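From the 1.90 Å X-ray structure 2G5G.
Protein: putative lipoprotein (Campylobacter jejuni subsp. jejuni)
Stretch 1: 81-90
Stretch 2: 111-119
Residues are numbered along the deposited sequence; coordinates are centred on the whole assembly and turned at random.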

# COMPACT_ATOMS: atom_id res chain seq x y z
N ALA A 81 25.90 -7.05 0.61
CA ALA A 81 24.72 -6.37 1.13
C ALA A 81 23.55 -6.70 0.21
O ALA A 81 23.72 -6.86 -1.00
CB ALA A 81 24.96 -4.84 1.18
N LEU A 82 22.37 -6.80 0.78
CA LEU A 82 21.19 -7.24 0.05
C LEU A 82 20.05 -6.27 0.22
O LEU A 82 19.61 -5.99 1.35
CB LEU A 82 20.78 -8.68 0.46
CG LEU A 82 21.69 -9.86 0.11
CD1 LEU A 82 21.17 -11.17 0.71
CD2 LEU A 82 21.91 -10.00 -1.38
N GLU A 83 19.55 -5.73 -0.89
CA GLU A 83 18.30 -4.96 -0.85
C GLU A 83 17.21 -5.82 -0.17
O GLU A 83 16.28 -5.28 0.43
CB GLU A 83 17.83 -4.61 -2.28
CG GLU A 83 16.44 -3.91 -2.33
CD GLU A 83 15.86 -3.76 -3.75
OE1 GLU A 83 16.50 -4.19 -4.73
OE2 GLU A 83 14.75 -3.23 -3.87
N MSE A 84 17.32 -7.15 -0.27
CA MSE A 84 16.19 -7.95 0.27
C MSE A 84 16.15 -8.15 1.77
O MSE A 84 15.17 -8.69 2.29
CB MSE A 84 15.84 -9.24 -0.51
CG MSE A 84 16.85 -9.99 -1.36
SE MSE A 84 18.14 -9.12 -2.61
CE MSE A 84 17.01 -7.89 -3.65
N LEU A 85 17.17 -7.66 2.48
CA LEU A 85 17.14 -7.69 3.94
C LEU A 85 17.28 -6.31 4.48
O LEU A 85 18.04 -5.48 3.94
CB LEU A 85 18.22 -8.62 4.48
CG LEU A 85 18.00 -10.09 4.16
CD1 LEU A 85 19.23 -10.94 4.35
CD2 LEU A 85 16.84 -10.63 5.02
N ALA A 86 16.55 -6.02 5.56
CA ALA A 86 16.65 -4.73 6.21
C ALA A 86 17.91 -4.61 7.07
O ALA A 86 18.36 -5.60 7.65
CB ALA A 86 15.40 -4.44 7.06
N SER A 87 18.44 -3.38 7.17
CA SER A 87 19.66 -3.10 7.97
C SER A 87 19.39 -3.28 9.48
O SER A 87 20.31 -3.58 10.26
CB SER A 87 20.17 -1.69 7.68
OG SER A 87 19.29 -0.71 8.19
N THR A 88 18.14 -3.07 9.88
CA THR A 88 17.64 -3.36 11.25
C THR A 88 17.81 -4.83 11.67
O THR A 88 17.75 -5.14 12.86
CB THR A 88 16.13 -3.02 11.38
OG1 THR A 88 15.40 -3.72 10.36
CG2 THR A 88 15.91 -1.54 11.25
N GLU A 89 18.02 -5.72 10.70
CA GLU A 89 18.16 -7.15 10.93
C GLU A 89 19.59 -7.58 11.25
O GLU A 89 19.84 -8.76 11.47
CB GLU A 89 17.69 -7.91 9.69
CG GLU A 89 16.83 -9.13 9.94
CD GLU A 89 15.46 -8.78 10.51
OE1 GLU A 89 14.99 -7.64 10.30
OE2 GLU A 89 14.86 -9.64 11.18
N GLN A 90 20.54 -6.65 11.26
CA GLN A 90 21.96 -7.02 11.27
C GLN A 90 22.39 -7.87 12.48
O GLN A 90 23.12 -8.86 12.32
CB GLN A 90 22.87 -5.80 11.11
CG GLN A 90 24.28 -6.17 10.64
CD GLN A 90 24.27 -6.97 9.35
OE1 GLN A 90 23.58 -6.60 8.40
NE2 GLN A 90 25.04 -8.06 9.31
N ALA A 111 17.20 -18.80 9.47
CA ALA A 111 18.35 -18.15 10.10
C ALA A 111 18.43 -16.67 9.72
O ALA A 111 18.74 -15.82 10.57
CB ALA A 111 19.64 -18.87 9.73
N LEU A 112 18.14 -16.37 8.45
CA LEU A 112 18.29 -15.02 7.91
C LEU A 112 17.04 -14.22 8.15
O LEU A 112 16.99 -13.03 7.84
CB LEU A 112 18.60 -15.06 6.41
CG LEU A 112 19.82 -15.83 5.93
CD1 LEU A 112 19.84 -15.90 4.40
CD2 LEU A 112 21.11 -15.22 6.48
N ASN A 113 16.01 -14.86 8.69
CA ASN A 113 14.70 -14.25 8.78
C ASN A 113 14.21 -13.69 7.42
O ASN A 113 13.66 -12.59 7.34
CB ASN A 113 14.71 -13.14 9.84
CG ASN A 113 13.34 -12.80 10.32
OD1 ASN A 113 12.46 -13.66 10.29
ND2 ASN A 113 13.14 -11.57 10.75
N TRP A 114 14.43 -14.47 6.37
CA TRP A 114 14.06 -14.07 5.01
C TRP A 114 12.64 -13.56 4.99
O TRP A 114 11.75 -14.16 5.60
CB TRP A 114 14.20 -15.24 4.05
CG TRP A 114 14.23 -14.81 2.62
CD1 TRP A 114 13.20 -14.86 1.72
CD2 TRP A 114 15.34 -14.24 1.91
NE1 TRP A 114 13.60 -14.37 0.50
CE2 TRP A 114 14.91 -13.97 0.59
CE3 TRP A 114 16.66 -13.92 2.27
CZ2 TRP A 114 15.74 -13.40 -0.37
CZ3 TRP A 114 17.49 -13.36 1.31
CH2 TRP A 114 17.03 -13.11 0.00
N ASP A 115 12.43 -12.44 4.29
CA ASP A 115 11.10 -11.86 4.09
C ASP A 115 10.49 -12.46 2.84
O ASP A 115 11.13 -12.49 1.78
CB ASP A 115 11.15 -10.33 3.98
CG ASP A 115 9.77 -9.68 4.12
OD1 ASP A 115 8.78 -10.26 3.63
OD2 ASP A 115 9.68 -8.58 4.73
N LYS A 116 9.26 -12.94 2.95
CA LYS A 116 8.66 -13.68 1.84
C LYS A 116 8.13 -12.81 0.70
O LYS A 116 7.83 -13.33 -0.37
CB LYS A 116 7.67 -14.74 2.31
CG LYS A 116 8.32 -16.13 2.49
CD LYS A 116 9.42 -16.12 3.56
CE LYS A 116 10.33 -17.33 3.45
NZ LYS A 116 11.09 -17.36 2.15
N VAL A 117 8.06 -11.49 0.92
CA VAL A 117 7.90 -10.56 -0.22
C VAL A 117 8.94 -10.80 -1.34
O VAL A 117 8.68 -10.49 -2.51
CB VAL A 117 7.84 -9.05 0.20
CG1 VAL A 117 6.75 -8.82 1.21
CG2 VAL A 117 9.17 -8.53 0.73
N TRP A 118 10.09 -11.39 -0.98
CA TRP A 118 11.13 -11.76 -1.93
C TRP A 118 11.07 -13.26 -2.12
O TRP A 118 11.37 -14.02 -1.20
CB TRP A 118 12.51 -11.34 -1.39
CG TRP A 118 12.63 -9.86 -1.16
CD1 TRP A 118 12.44 -9.19 0.01
CD2 TRP A 118 12.94 -8.87 -2.15
NE1 TRP A 118 12.61 -7.84 -0.19
CE2 TRP A 118 12.92 -7.62 -1.51
CE3 TRP A 118 13.25 -8.93 -3.52
CZ2 TRP A 118 13.21 -6.42 -2.18
CZ3 TRP A 118 13.53 -7.74 -4.19
CH2 TRP A 118 13.51 -6.50 -3.52
N LYS A 119 10.68 -13.71 -3.32
CA LYS A 119 10.48 -15.15 -3.56
C LYS A 119 11.78 -15.93 -3.44
O LYS A 119 12.68 -15.78 -4.28
CB LYS A 119 9.86 -15.44 -4.93
CG LYS A 119 8.45 -14.91 -5.10
CD LYS A 119 7.98 -15.06 -6.55
CE LYS A 119 6.53 -14.57 -6.69
NZ LYS A 119 5.99 -14.77 -8.08
O HOH W 1 13.34 -5.34 2.04
O HOH W 2 14.25 -11.10 2.70

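This is a contact between a chain corner with its flanking strand and 3-10 segment, and a loop following a helix, in which a selenomethionine, Met84, packs against two tryptophans, with one side-chain hydrogen bond at the far end, one water bridging the two backbones and a second, weakly held, between Glu83 O and the Trp118 side chain.

Here a tight corner presents the central side chain. A type I turn from Leu82 to Leu85, closed by Leu85 N to Leu82 O at 3.2 Å, places Met84 with its CA-to-CB bond directed toward the second stretch. Its CB sits over the face of the Trp118 indole, 3.2 Å from the centroid of the five-membered ring and only 6° off the ring normal, a CH-pi contact almost directly over the ring. The selenium of Met84 lies 5.1 Å from the centroid of the six-membered ring of Trp118, in a looser, oblique approach. Its chi1 is 26°, between the usual wells. From the same residue, Met84 CG reaches to 3.4 Å from Trp114 CH2, so one side chain touches both indoles.

The Trp114 indole is tied to the backbone of its own stretch. Trp114 NE1 donates to Trp118 O at 2.8 Å, which satisfies the indole nitrogen within its own stretch, while a second type I turn, from Asp115 to Trp118, is closed by Trp118 N to Asp115 O at 3.1 Å. Asp115 OD1 also accepts from Val117 N at 3.1 Å inside this turn. Although the CA-to-CB bond of Trp114 points away from the partner, its long side chain brings the ring back: Leu82 CD1 meets the ring edge at 4.3 Å from Trp114 CZ3, and Leu85 CD1 lies equally far from Trp114 CZ3. At the edge of the other indole, Glu83 OE2 comes to 3.5 Å from Trp118 CH2, near the ring plane rather than over its face.

Polar links lie around this apolar packing. Water 2 donates to Met84 O at 2.6 Å and accepts from Asp115 N at 2.8 Å, bridging two backbones that do not bond directly; water 1 makes only weak bonds, 3.4 Å each, to Glu83 O and Trp118 NE1. Farther along, Asn113 leaves the preceding helix through a Schellman motif with positive phi, and its ND2 donates to Glu89 OE2 at 2.6 Å, with an angle of 161°. Between these regions, Leu85 CD2 rests 3.7 Å from Leu112 O.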